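Local atomic coordinates of hypothetical protein PAE2307 (Pyrobaculum aerophilum, PDB entry 1WVQ), a protein that probably acts as an adenosine-specific kinase and carries a phosphate on a histidine side chain. Residues K7-V13 / L120-E126; A26-V32 / I50-E54; A38-V43 / N98-I103; E69-A74 / V88-R92; I112-T116 / V134-D139. One frame throughout, in Å; residues are numbered along the deposited sequence.

Interaction 1. Residues K7-V13 / L120-E126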
# COMPACT_ATOMS: atom_id res chain seq x y z
N LYS A 7 31.11 -5.75 -19.81
CA LYS A 7 31.92 -4.59 -19.47
C LYS A 7 31.22 -3.69 -18.44
O LYS A 7 30.05 -3.36 -18.59
CB LYS A 7 32.22 -3.76 -20.72
CG LYS A 7 33.40 -4.27 -21.55
CD LYS A 7 32.99 -5.24 -22.66
CE LYS A 7 34.23 -5.65 -23.47
NZ LYS A 7 33.91 -6.45 -24.69
N PHE A 8 31.96 -3.30 -17.41
CA PHE A 8 31.42 -2.43 -16.37
C PHE A 8 31.87 -0.98 -16.56
O PHE A 8 33.05 -0.71 -16.81
CB PHE A 8 31.86 -2.93 -14.99
CG PHE A 8 31.32 -4.27 -14.65
CD1 PHE A 8 29.95 -4.45 -14.44
CD2 PHE A 8 32.16 -5.38 -14.55
CE1 PHE A 8 29.44 -5.70 -14.14
CE2 PHE A 8 31.66 -6.64 -14.24
CZ PHE A 8 30.30 -6.81 -14.04
N GLU A 9 30.91 -0.06 -16.44
CA GLU A 9 31.13 1.37 -16.60
C GLU A 9 30.62 2.10 -15.35
O GLU A 9 29.67 1.65 -14.70
CB GLU A 9 30.31 1.91 -17.78
CG GLU A 9 31.03 2.12 -19.09
CD GLU A 9 30.09 2.66 -20.17
OE1 GLU A 9 29.40 3.68 -19.91
OE2 GLU A 9 30.03 2.08 -21.27
N LEU A 10 31.25 3.23 -15.03
CA LEU A 10 30.84 4.05 -13.89
C LEU A 10 30.31 5.38 -14.41
O LEU A 10 30.97 6.05 -15.21
CB LEU A 10 32.01 4.32 -12.93
CG LEU A 10 32.54 3.17 -12.06
CD1 LEU A 10 33.59 3.73 -11.11
CD2 LEU A 10 31.40 2.55 -11.28
N ILE A 11 29.12 5.77 -13.96
CA ILE A 11 28.53 7.03 -14.39
C ILE A 11 28.41 7.97 -13.20
O ILE A 11 27.78 7.63 -12.21
CB ILE A 11 27.12 6.81 -14.99
CG1 ILE A 11 27.19 5.88 -16.20
CG2 ILE A 11 26.49 8.14 -15.35
CD1 ILE A 11 28.00 6.42 -17.37
N ASP A 12 29.03 9.14 -13.29
CA ASP A 12 28.95 10.08 -12.19
C ASP A 12 27.64 10.85 -12.30
O ASP A 12 27.28 11.31 -13.38
CB ASP A 12 30.11 11.07 -12.22
CG ASP A 12 30.08 12.02 -11.04
OD1 ASP A 12 30.29 11.56 -9.90
OD2 ASP A 12 29.83 13.23 -11.26
N VAL A 13 26.93 10.97 -11.19
CA VAL A 13 25.65 11.67 -11.19
C VAL A 13 25.75 13.08 -10.61
O VAL A 13 26.04 13.25 -9.43
CB VAL A 13 24.60 10.88 -10.38
CG1 VAL A 13 23.26 11.61 -10.43
CG2 VAL A 13 24.48 9.46 -10.93
N LEU A 120 27.16 10.61 -6.04
CA LEU A 120 26.64 9.32 -6.43
C LEU A 120 27.19 8.83 -7.76
O LEU A 120 27.43 9.62 -8.67
CB LEU A 120 25.11 9.43 -6.50
CG LEU A 120 24.26 8.29 -7.06
CD1 LEU A 120 24.15 7.14 -6.07
CD2 LEU A 120 22.88 8.84 -7.38
N LYS A 121 27.39 7.52 -7.86
CA LYS A 121 27.87 6.90 -9.08
C LYS A 121 26.93 5.75 -9.40
O LYS A 121 26.39 5.10 -8.49
CB LYS A 121 29.28 6.33 -8.90
CG LYS A 121 30.34 7.32 -8.45
CD LYS A 121 30.74 8.25 -9.58
CE LYS A 121 31.97 9.06 -9.19
NZ LYS A 121 32.43 9.91 -10.32
N VAL A 122 26.71 5.50 -10.68
CA VAL A 122 25.86 4.40 -11.10
C VAL A 122 26.76 3.43 -11.84
O VAL A 122 27.53 3.83 -12.71
CB VAL A 122 24.75 4.86 -12.08
CG1 VAL A 122 23.92 3.67 -12.53
CG2 VAL A 122 23.87 5.90 -11.42
N ILE A 123 26.68 2.15 -11.48
CA ILE A 123 27.49 1.13 -12.14
C ILE A 123 26.63 0.51 -13.23
O ILE A 123 25.56 -0.04 -12.96
CB ILE A 123 27.94 0.03 -11.17
CG1 ILE A 123 28.68 0.64 -9.98
CG2 ILE A 123 28.87 -0.96 -11.90
CD1 ILE A 123 29.03 -0.35 -8.90
N VAL A 124 27.11 0.58 -14.46
CA VAL A 124 26.38 0.04 -15.59
C VAL A 124 27.15 -1.10 -16.27
O VAL A 124 28.38 -1.07 -16.36
CB VAL A 124 26.10 1.15 -16.63
CG1 VAL A 124 25.34 0.59 -17.83
CG2 VAL A 124 25.30 2.26 -15.97
N ALA A 125 26.41 -2.10 -16.72
CA ALA A 125 27.01 -3.22 -17.41
C ALA A 125 26.53 -3.22 -18.85
O ALA A 125 25.33 -3.08 -19.12
CB ALA A 125 26.62 -4.53 -16.74
N GLU A 126 27.47 -3.35 -19.78
CA GLU A 126 27.13 -3.43 -21.19
C GLU A 126 27.54 -4.85 -21.58
O GLU A 126 28.70 -5.25 -21.38
CB GLU A 126 27.91 -2.40 -22.01
CG GLU A 126 27.44 -2.33 -23.45
CD GLU A 126 28.02 -1.16 -24.23
OE1 GLU A 126 27.89 -0.00 -23.77
OE2 GLU A 126 28.59 -1.40 -25.31
O HOH W 1 28.23 12.59 -7.91

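Interaction 2. Residues A26-V32 / I50-E54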
# COMPACT_ATOMS: atom_id res chain seq x y z
N ALA A 26 11.60 0.79 -14.50
CA ALA A 26 10.17 0.56 -14.70
C ALA A 26 9.98 -0.23 -15.98
O ALA A 26 10.78 -1.11 -16.29
CB ALA A 26 9.45 1.90 -14.78
N HIS A 27 8.92 0.08 -16.71
CA HIS A 27 8.63 -0.56 -17.98
C HIS A 27 7.37 0.09 -18.55
O HIS A 27 6.58 0.64 -17.80
CB HIS A 27 8.40 -2.07 -17.80
CG HIS A 27 7.05 -2.43 -17.27
ND1 HIS A 27 6.69 -2.23 -15.96
CD2 HIS A 27 5.98 -3.01 -17.88
CE1 HIS A 27 5.45 -2.66 -15.78
NE2 HIS A 27 5.01 -3.15 -16.92
N PHE A 28 7.23 0.05 -19.87
CA PHE A 28 6.08 0.62 -20.56
C PHE A 28 6.11 2.14 -20.62
O PHE A 28 6.41 2.82 -19.64
CB PHE A 28 4.78 0.13 -19.90
CG PHE A 28 3.54 0.48 -20.67
CD1 PHE A 28 3.49 0.35 -22.05
CD2 PHE A 28 2.39 0.91 -19.99
CE1 PHE A 28 2.31 0.63 -22.75
CE2 PHE A 28 1.21 1.19 -20.69
CZ PHE A 28 1.18 1.05 -22.07
N ILE A 29 5.80 2.66 -21.80
CA ILE A 29 5.82 4.09 -22.07
C ILE A 29 4.97 4.94 -21.11
O ILE A 29 5.30 6.10 -20.86
CB ILE A 29 5.40 4.35 -23.54
CG1 ILE A 29 5.96 5.68 -24.03
CG2 ILE A 29 3.89 4.31 -23.67
CD1 ILE A 29 5.83 5.88 -25.53
N LYS A 30 3.90 4.37 -20.57
CA LYS A 30 3.04 5.12 -19.66
C LYS A 30 3.80 5.56 -18.40
O LYS A 30 3.34 6.43 -17.67
CB LYS A 30 1.81 4.29 -19.29
CG LYS A 30 0.70 5.10 -18.61
CD LYS A 30 -0.65 4.38 -18.67
CE LYS A 30 -0.72 3.16 -17.75
NZ LYS A 30 -0.89 3.55 -16.32
N THR A 31 4.95 4.95 -18.15
CA THR A 31 5.76 5.30 -16.98
C THR A 31 6.00 6.80 -16.85
O THR A 31 5.88 7.37 -15.76
CB THR A 31 7.15 4.59 -17.04
OG1 THR A 31 6.97 3.18 -16.86
CG2 THR A 31 8.07 5.12 -15.94
N VAL A 32 6.35 7.45 -17.96
CA VAL A 32 6.63 8.88 -17.91
C VAL A 32 5.45 9.71 -17.41
O VAL A 32 5.64 10.63 -16.61
CB VAL A 32 7.13 9.40 -19.28
CG1 VAL A 32 5.99 9.45 -20.27
CG2 VAL A 32 7.75 10.78 -19.12
N ILE A 50 11.64 14.69 -15.12
CA ILE A 50 11.60 13.24 -15.12
C ILE A 50 11.88 12.73 -16.53
O ILE A 50 11.33 13.25 -17.51
CB ILE A 50 10.23 12.69 -14.58
CG1 ILE A 50 10.21 11.15 -14.62
CG2 ILE A 50 9.07 13.31 -15.34
CD1 ILE A 50 9.72 10.54 -15.93
N ALA A 51 12.76 11.75 -16.64
CA ALA A 51 13.11 11.16 -17.93
C ALA A 51 13.06 9.64 -17.80
O ALA A 51 13.42 9.08 -16.77
CB ALA A 51 14.49 11.62 -18.36
N PHE A 52 12.59 8.99 -18.86
CA PHE A 52 12.46 7.53 -18.89
C PHE A 52 13.02 6.94 -20.18
O PHE A 52 12.73 7.43 -21.26
CB PHE A 52 10.98 7.16 -18.75
CG PHE A 52 10.67 5.71 -19.02
CD1 PHE A 52 11.11 4.72 -18.15
CD2 PHE A 52 9.89 5.35 -20.11
CE1 PHE A 52 10.78 3.38 -18.38
CE2 PHE A 52 9.55 4.02 -20.35
CZ PHE A 52 10.00 3.03 -19.48
N CYS A 53 13.83 5.89 -20.05
CA CYS A 53 14.42 5.24 -21.21
C CYS A 53 13.52 4.17 -21.81
O CYS A 53 13.50 3.04 -21.33
CB CYS A 53 15.77 4.61 -20.83
SG CYS A 53 17.06 5.81 -20.44
N GLU A 54 12.78 4.53 -22.85
CA GLU A 54 11.92 3.58 -23.55
C GLU A 54 12.90 2.56 -24.14
O GLU A 54 13.82 2.94 -24.86
CB GLU A 54 11.14 4.31 -24.65
CG GLU A 54 10.38 3.40 -25.59
CD GLU A 54 9.64 4.18 -26.66
OE1 GLU A 54 10.15 5.22 -27.11
OE2 GLU A 54 8.54 3.74 -27.05

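Interaction 3. Residues A38-V43 / N98-I103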
# COMPACT_ATOMS: atom_id res chain seq x y z
N ALA A 38 2.56 11.32 -10.17
CA ALA A 38 2.94 10.99 -8.80
C ALA A 38 3.64 12.19 -8.15
O ALA A 38 3.42 12.49 -6.97
CB ALA A 38 3.86 9.78 -8.79
N LEU A 39 4.47 12.87 -8.92
CA LEU A 39 5.20 14.02 -8.41
C LEU A 39 4.33 15.26 -8.20
O LEU A 39 4.29 15.81 -7.10
CB LEU A 39 6.38 14.35 -9.33
CG LEU A 39 7.44 13.25 -9.43
CD1 LEU A 39 8.38 13.55 -10.59
CD2 LEU A 39 8.23 13.16 -8.13
N VAL A 40 3.62 15.69 -9.24
CA VAL A 40 2.79 16.89 -9.14
C VAL A 40 1.65 16.81 -8.13
O VAL A 40 1.24 17.84 -7.59
CB VAL A 40 2.19 17.31 -10.52
CG1 VAL A 40 3.30 17.48 -11.53
CG2 VAL A 40 1.16 16.30 -11.00
N THR A 41 1.15 15.61 -7.85
CA THR A 41 0.05 15.46 -6.90
C THR A 41 0.53 15.20 -5.48
O THR A 41 -0.28 15.07 -4.56
CB THR A 41 -0.90 14.31 -7.32
OG1 THR A 41 -0.19 13.07 -7.36
CG2 THR A 41 -1.49 14.59 -8.69
N SER A 42 1.85 15.12 -5.30
CA SER A 42 2.41 14.87 -3.98
C SER A 42 2.71 16.13 -3.18
O SER A 42 2.46 16.17 -1.98
CB SER A 42 3.71 14.06 -4.08
OG SER A 42 3.45 12.69 -4.36
N VAL A 43 3.26 17.14 -3.85
CA VAL A 43 3.64 18.40 -3.20
C VAL A 43 3.25 19.60 -4.06
O VAL A 43 3.60 19.66 -5.24
CB VAL A 43 5.18 18.45 -2.95
CG1 VAL A 43 5.57 19.77 -2.30
CG2 VAL A 43 5.61 17.27 -2.09
N ASN A 98 8.85 12.85 0.53
CA ASN A 98 7.54 13.43 0.24
C ASN A 98 6.88 12.75 -0.96
O ASN A 98 5.67 12.86 -1.14
CB ASN A 98 7.64 14.93 -0.10
CG ASN A 98 8.23 15.76 1.02
OD1 ASN A 98 8.99 16.70 0.79
ND2 ASN A 98 7.89 15.40 2.25
N VAL A 99 7.66 12.06 -1.79
CA VAL A 99 7.11 11.44 -3.00
C VAL A 99 7.43 9.97 -3.24
O VAL A 99 6.84 9.35 -4.12
CB VAL A 99 7.60 12.21 -4.26
CG1 VAL A 99 7.21 13.68 -4.17
CG2 VAL A 99 9.12 12.09 -4.40
N LEU A 100 8.34 9.39 -2.47
CA LEU A 100 8.73 8.01 -2.71
C LEU A 100 7.66 6.93 -2.65
O LEU A 100 7.65 6.04 -3.49
CB LEU A 100 9.92 7.63 -1.81
CG LEU A 100 11.29 8.11 -2.31
CD1 LEU A 100 12.33 7.94 -1.22
CD2 LEU A 100 11.68 7.33 -3.56
N ASN A 101 6.76 6.97 -1.68
CA ASN A 101 5.76 5.91 -1.64
C ASN A 101 4.82 5.95 -2.85
O ASN A 101 4.37 4.91 -3.34
CB ASN A 101 4.99 5.94 -0.32
CG ASN A 101 5.80 5.36 0.83
OD1 ASN A 101 6.94 4.92 0.65
ND2 ASN A 101 5.22 5.37 2.02
N ALA A 102 4.54 7.15 -3.35
CA ALA A 102 3.69 7.27 -4.52
C ALA A 102 4.44 6.64 -5.69
O ALA A 102 3.87 5.91 -6.50
CB ALA A 102 3.39 8.74 -4.81
N ILE A 103 5.74 6.89 -5.77
CA ILE A 103 6.53 6.31 -6.85
C ILE A 103 6.57 4.78 -6.76
O ILE A 103 6.43 4.10 -7.78
CB ILE A 103 7.96 6.88 -6.82
CG1 ILE A 103 7.91 8.36 -7.17
CG2 ILE A 103 8.85 6.12 -7.80
CD1 ILE A 103 9.23 9.08 -6.96

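Interaction 4. Residues E69-A74 / V88-R92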
# COMPACT_ATOMS: atom_id res chain seq x y z
N GLU A 69 15.76 23.28 -16.10
CA GLU A 69 17.06 22.87 -15.60
C GLU A 69 16.98 21.41 -15.18
O GLU A 69 17.83 20.59 -15.55
CB GLU A 69 17.46 23.74 -14.40
CG GLU A 69 18.73 23.29 -13.69
CD GLU A 69 18.87 23.92 -12.32
OE1 GLU A 69 18.03 23.60 -11.43
OE2 GLU A 69 19.80 24.73 -12.12
N LEU A 70 15.95 21.08 -14.40
CA LEU A 70 15.78 19.72 -13.93
C LEU A 70 15.44 18.75 -15.05
O LEU A 70 15.84 17.58 -15.01
CB LEU A 70 14.70 19.70 -12.84
CG LEU A 70 15.01 20.65 -11.67
CD1 LEU A 70 13.90 20.55 -10.62
CD2 LEU A 70 16.36 20.30 -11.06
N ARG A 71 14.72 19.22 -16.07
CA ARG A 71 14.37 18.37 -17.20
C ARG A 71 15.66 17.92 -17.88
O ARG A 71 15.85 16.73 -18.15
CB ARG A 71 13.51 19.13 -18.22
CG ARG A 71 13.13 18.30 -19.45
CD ARG A 71 12.76 19.18 -20.66
NE ARG A 71 11.57 19.99 -20.44
CZ ARG A 71 10.32 19.53 -20.46
NH1 ARG A 71 10.08 18.24 -20.70
NH2 ARG A 71 9.31 20.35 -20.23
N ASN A 72 16.56 18.87 -18.14
CA ASN A 72 17.81 18.54 -18.82
C ASN A 72 18.75 17.67 -18.00
O ASN A 72 19.48 16.86 -18.56
CB ASN A 72 18.50 19.82 -19.28
CG ASN A 72 17.73 20.53 -20.36
OD1 ASN A 72 17.21 19.89 -21.27
ND2 ASN A 72 17.64 21.86 -20.27
N LEU A 73 18.73 17.84 -16.68
CA LEU A 73 19.57 17.03 -15.82
C LEU A 73 19.08 15.58 -15.91
O LEU A 73 19.87 14.65 -16.01
CB LEU A 73 19.48 17.53 -14.37
CG LEU A 73 20.43 18.68 -14.03
CD1 LEU A 73 20.04 19.31 -12.72
CD2 LEU A 73 21.86 18.16 -13.97
N ALA A 74 17.76 15.40 -15.89
CA ALA A 74 17.18 14.06 -15.98
C ALA A 74 17.46 13.41 -17.34
O ALA A 74 17.86 12.25 -17.40
CB ALA A 74 15.68 14.13 -15.73
N VAL A 88 14.89 8.54 -14.38
CA VAL A 88 15.62 9.48 -13.52
C VAL A 88 14.72 10.64 -13.17
O VAL A 88 14.02 11.18 -14.03
CB VAL A 88 16.88 10.05 -14.24
CG1 VAL A 88 17.57 11.08 -13.35
CG2 VAL A 88 17.84 8.93 -14.59
N ILE A 89 14.73 11.03 -11.90
CA ILE A 89 13.92 12.14 -11.41
C ILE A 89 14.81 13.09 -10.61
O ILE A 89 15.57 12.65 -9.75
CB ILE A 89 12.79 11.66 -10.46
CG1 ILE A 89 11.82 10.75 -11.20
CG2 ILE A 89 12.06 12.87 -9.88
CD1 ILE A 89 10.85 10.03 -10.27
N TYR A 90 14.72 14.37 -10.92
CA TYR A 90 15.44 15.40 -10.17
C TYR A 90 14.35 16.29 -9.59
O TYR A 90 13.44 16.72 -10.30
CB TYR A 90 16.37 16.23 -11.06
CG TYR A 90 17.74 15.63 -11.29
CD1 TYR A 90 17.98 14.77 -12.36
CD2 TYR A 90 18.82 15.94 -10.46
CE1 TYR A 90 19.25 14.25 -12.61
CE2 TYR A 90 20.10 15.42 -10.70
CZ TYR A 90 20.30 14.58 -11.78
OH TYR A 90 21.57 14.11 -12.06
N ILE A 91 14.43 16.56 -8.29
CA ILE A 91 13.44 17.39 -7.62
C ILE A 91 14.01 18.50 -6.75
O ILE A 91 15.07 18.35 -6.13
CB ILE A 91 12.51 16.56 -6.70
CG1 ILE A 91 13.34 15.64 -5.80
CG2 ILE A 91 11.50 15.78 -7.53
CD1 ILE A 91 12.52 14.98 -4.70
N ARG A 92 13.27 19.60 -6.72
CA ARG A 92 13.58 20.78 -5.91
C ARG A 92 12.26 21.12 -5.21
O ARG A 92 11.18 20.80 -5.72
CB ARG A 92 13.99 21.97 -6.77
CG ARG A 92 15.42 21.98 -7.29
CD ARG A 92 15.65 23.27 -8.08
NE ARG A 92 16.96 23.31 -8.74
CZ ARG A 92 18.12 23.55 -8.13
NH1 ARG A 92 18.16 23.78 -6.83
NH2 ARG A 92 19.24 23.56 -8.85
O HOH W 2 22.31 14.65 -14.79

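Interaction 5. Residues I112-T116 / V134-D139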
# COMPACT_ATOMS: atom_id res chain seq x y z
N ILE A 112 13.86 0.92 -7.40
CA ILE A 112 14.33 2.27 -7.12
C ILE A 112 15.75 2.04 -6.63
O ILE A 112 15.96 1.51 -5.55
CB ILE A 112 13.50 2.97 -6.02
CG1 ILE A 112 12.06 3.18 -6.51
CG2 ILE A 112 14.14 4.31 -5.66
CD1 ILE A 112 11.16 3.88 -5.50
N PHE A 113 16.73 2.42 -7.45
CA PHE A 113 18.15 2.22 -7.14
C PHE A 113 18.71 3.19 -6.11
O PHE A 113 19.62 2.84 -5.36
CB PHE A 113 18.98 2.33 -8.43
CG PHE A 113 18.63 1.32 -9.48
CD1 PHE A 113 18.86 -0.04 -9.27
CD2 PHE A 113 18.09 1.73 -10.70
CE1 PHE A 113 18.55 -0.98 -10.25
CE2 PHE A 113 17.78 0.79 -11.69
CZ PHE A 113 18.01 -0.57 -11.46
N ALA A 114 18.17 4.40 -6.09
CA ALA A 114 18.66 5.40 -5.16
C ALA A 114 17.77 6.62 -5.05
O ALA A 114 17.08 6.99 -5.99
CB ALA A 114 20.07 5.84 -5.58
N ALA A 115 17.81 7.24 -3.87
CA ALA A 115 17.09 8.47 -3.57
C ALA A 115 18.13 9.17 -2.70
O ALA A 115 18.38 8.75 -1.57
CB ALA A 115 15.82 8.19 -2.77
N THR A 116 18.76 10.21 -3.23
CA THR A 116 19.82 10.85 -2.47
C THR A 116 20.20 12.23 -2.99
O THR A 116 19.77 12.66 -4.06
CB THR A 116 21.07 9.95 -2.50
OG1 THR A 116 22.06 10.43 -1.57
CG2 THR A 116 21.67 9.94 -3.91
N VAL A 134 21.64 -1.65 -15.21
CA VAL A 134 22.21 -1.12 -13.98
C VAL A 134 22.59 -2.24 -13.01
O VAL A 134 21.76 -3.05 -12.63
CB VAL A 134 21.22 -0.17 -13.27
CG1 VAL A 134 21.77 0.26 -11.91
CG2 VAL A 134 20.97 1.05 -14.14
N VAL A 135 23.87 -2.27 -12.63
CA VAL A 135 24.37 -3.27 -11.70
C VAL A 135 24.11 -2.81 -10.27
O VAL A 135 23.72 -3.60 -9.41
CB VAL A 135 25.89 -3.49 -11.88
CG1 VAL A 135 26.44 -4.36 -10.74
CG2 VAL A 135 26.16 -4.15 -13.22
N GLY A 136 24.32 -1.52 -10.03
CA GLY A 136 24.10 -0.98 -8.70
C GLY A 136 24.50 0.48 -8.65
O GLY A 136 24.72 1.11 -9.69
N VAL A 137 24.59 1.01 -7.44
CA VAL A 137 24.97 2.40 -7.25
C VAL A 137 25.93 2.53 -6.08
O VAL A 137 26.02 1.64 -5.23
CB VAL A 137 23.75 3.30 -6.94
CG1 VAL A 137 22.75 3.26 -8.08
CG2 VAL A 137 23.09 2.85 -5.64
N VAL A 138 26.65 3.64 -6.06
CA VAL A 138 27.58 3.94 -4.98
C VAL A 138 27.02 5.25 -4.43
O VAL A 138 27.28 6.33 -4.96
CB VAL A 138 29.01 4.14 -5.49
CG1 VAL A 138 29.93 4.48 -4.33
CG2 VAL A 138 29.49 2.88 -6.20
N ASP A 139 26.23 5.12 -3.36
CA ASP A 139 25.57 6.26 -2.73
C ASP A 139 26.39 6.81 -1.58
O ASP A 139 26.47 6.20 -0.51
CB ASP A 139 24.20 5.79 -2.20
CG ASP A 139 23.28 6.94 -1.81
OD1 ASP A 139 23.76 8.08 -1.65
OD2 ASP A 139 22.07 6.68 -1.66
O HOH W 3 19.59 5.51 -1.82

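Interaction 1. Residues K7-V13 / L120-E126
Lys121 and Asp12 face each other as a non-hydrogen-bonded pair in an antiparallel ladder, and the lysine shows how a long side chain can be folded back onto a neighbouring strand. Its CB lies 3.9 Å from Ile11 O. Chi1 of -57° and a bend at chi2 (-74°) then turn the chain across to the other strand, where CD passes Asp12 OD1 at 3.4 Å and CE comes closer still. The tip closes a salt bridge, Lys121 NZ to Asp12 OD1 at 2.7 Å, reached from above the carboxylate plane. The same OD1 lies 3.0 Å from a water that accepts from Leu120 N. On this face Leu10 CD2 lies alongside Ile123 CG1 at 3.6 Å, and the Phe8 ring meets Ala125 CB obliquely before meeting Phe8 rings of two neighbouring subunits edge-to-face. On the other face Val13 CG2 touches Val122 CG2, also at 3.6 Å, next to Leu77 of helix 68-81. Glu9 and Glu126 bring like charges near each other, and Arg132 bridges both. Paired backbone bonds, such as Glu9 N to Val124 O at 2.7 Å, mark regular antiparallel pairing, here strand 7-13, outermost in this chain, on the central strand of a three-stranded sheet.

Interaction 2. Residues A26-V32 / I50-E54
Phe52, on strand 47-53 of the five-stranded antiparallel sheet, lies beneath the type I turn of residues 28-31 that leads into helix 31-40. The Thr31 side chain crosses that of Phe52 at about a right angle and sets its CB over the ring centre, 3.9 Å from the centroid and 3° off the normal: a CH-pi contact of nearly ideal aim. The opposite face is met by the backbone N of Glu54, offset toward the rim. With CG anti to the backbone N (chi1 169°), the ring reaches under the turn, where its CE1 meets Ala26 CB at 4.1 Å. An alanine in place of Phe52 would probably open a gap under the turn and leave the Thr31 methyl and Ala26 without their packing partner. Farther along, Val32 and Ile50 meet at a slant, CG2 to CD1 at 3.8 Å. Ile29 and Glu54 run side by side, pointing the same way; the carboxylate's stronger partner is Arg62. The turn borders the phosphohistidine at position 85, whose phosphate oxygen accepts a hydrogen bond from Phe28 N, so Phe52 lies under part of the phosphate's surroundings. The carbonyl of that same residue touches the ring, with Phe28 O 3.4 Å from Phe52 CE2.

Interaction 3. Residues A38-V43 / N98-I103
Ser42 and Val99 meet through two similar first torsions: chi1 of -76° sets Ser42 OG beside its own backbone N, and chi1 of -57° does the same for Val99 CG1. The valine's other methyl, CG2, consequently falls between backbone N and carbonyl carbon. Ser42 CB and Val99 CG1 come together at 3.5 Å, and Ser42 CB also lies 3.7 Å from Asn98 O. The serine hydroxyl turns back to its own chain, giving its proton to Ala38 O at 2.6 Å and lying nearly along the C=O axis (165°). This bond ties the residue just past helix 31-40 to its last turn. A valine in place of Ser42 would probably leave Ala38 O without its hydroxyl donor and the end of the helix less firmly tied.

The contact joins two helices, 31-40 and 96-104, that pack on the same face of the five-stranded antiparallel sheet in this alpha+beta fold; Leu39 and Ile103 both also rest on Ile89 of strand 87-92. Two alanines meet where the backbones come nearest, Ala38 CB 4.1 Å from Ala102 CB. Deeper toward the sheet, Leu39 CD2 reaches Val99 CG2 at 4.0 Å, the two side chains crossing at a slant. At the other end Val43 CG2 touches Asn98 CB at 3.7 Å. The amide beyond that CB has partners elsewhere: Asn98 OD1 accepts from Trp95 N, while ND2 donates to Thr41 O of a neighbouring subunit.

Interaction 4. Residues E69-A74 / V88-R92
Arg92 holds Glu69 side-on with two nitrogens, both spent on one oxygen: NE lies 2.9 Å and NH2 2.8 Å from Glu69 OE1. Both bonds are bent, with N-H...O angles of 142°, as expected when two donors converge on a single acceptor. The acceptor stays close to the guanidinium plane, and the carboxylate is turned 31° against that plane. NE meets OE1 almost head-on to the C-O bond; NH2 comes from the syn side, tilted out of the carboxylate plane. The remaining nitrogen, NH1, donates to Gln17 O, so backbone and carboxylate together fix the rotation of the group. Leu70 CD2 approaches the group obliquely, 3.8 Å from Arg92 NE.

This is helix-on-sheet packing: helix 68-81 runs roughly antiparallel to strand 87-92, a central strand of the five-stranded sheet, with segment axes 7.6 Å apart. Tyr90 marks the middle. Leu73 CB sits over one face of its ring, a CH-pi contact 3.8 Å from the centroid, while Ala74 CB touches Tyr90 CD1 at 4.1 Å. The phenol oxygen is satisfied twice, since Tyr90 OH bonds Pro14 O and accepts from a water at 2.9 Å. That water also donates to Leu73 O at 2.7 Å, so a helix carbonyl receives a proton beside the ring. Ala74 N, near the ring's CD1, is already bonded within the helix to Leu70 O.

Interaction 5. Residues I112-T116 / V134-D139
Phe113 and Val134 approach from opposite directions and make the tight end of this contact. Val134 CG1 stands over the middle of the phenyl ring, 3.7 Å from the centroid and 7° off the normal, while CB of the same valine reaches Phe113 CZ, also at 3.7 Å. Chi1 of -60° places the Phe113 ring beside its own backbone N, where it lies flat beneath the valine. Val137 continues the packing, CG1 3.9 Å from Phe113 CB, while its CG2 lies 3.5 Å from Phe113 O.

Toward Thr116 the packing thins and polar atoms take over. Ala114 CB is 4.3 Å from Val137 CG2, and beyond it a water accepts from Ala115 N and lies 2.7 Å from Asp139 OD2. Asp139 spends its other oxygen on the threonine: Thr116 OG1 donates to the syn lone pair of Asp139 OD1 at 2.9 Å. A phosphohistidine side chain of a neighbouring subunit packs on Thr116, so this wetter end faces a phosphorylated site. The two strands run nearly parallel, 18° apart, without pairing; 112-116 edges the five-stranded sheet and 134-139 the three-stranded one within this chain. Classic beta bulges, Phe113-Ala114 against Ile23 and Val135-Gly136 against Ile123, interrupt both strands where the two sheets pack together.

In the fold
The five contacts illustrate how two sheets and their helices build one subunit of a six-chain assembly. Interaction 1 spans the longest stretch of chain, and interactions 2, 3 and 4 all fall between its two segments. Interactions 2 and 4, with centres about 14 Å apart, use neighbouring strands 47-53 and 87-92 of the five-stranded sheet; interactions 2 and 3 share helix 31-40. Interaction 5 spans both sheets and joins interaction 1 through strands 120-128 and 131-139, their centres about 10 Å apart. Interactions 1 and 3 lie about 27 Å apart, centre to centre, on opposite sides of the chain's middle. The phosphohistidine site adjoins interaction 2 and, from a neighbouring subunit, interaction 5, consistent with a site near a subunit boundary.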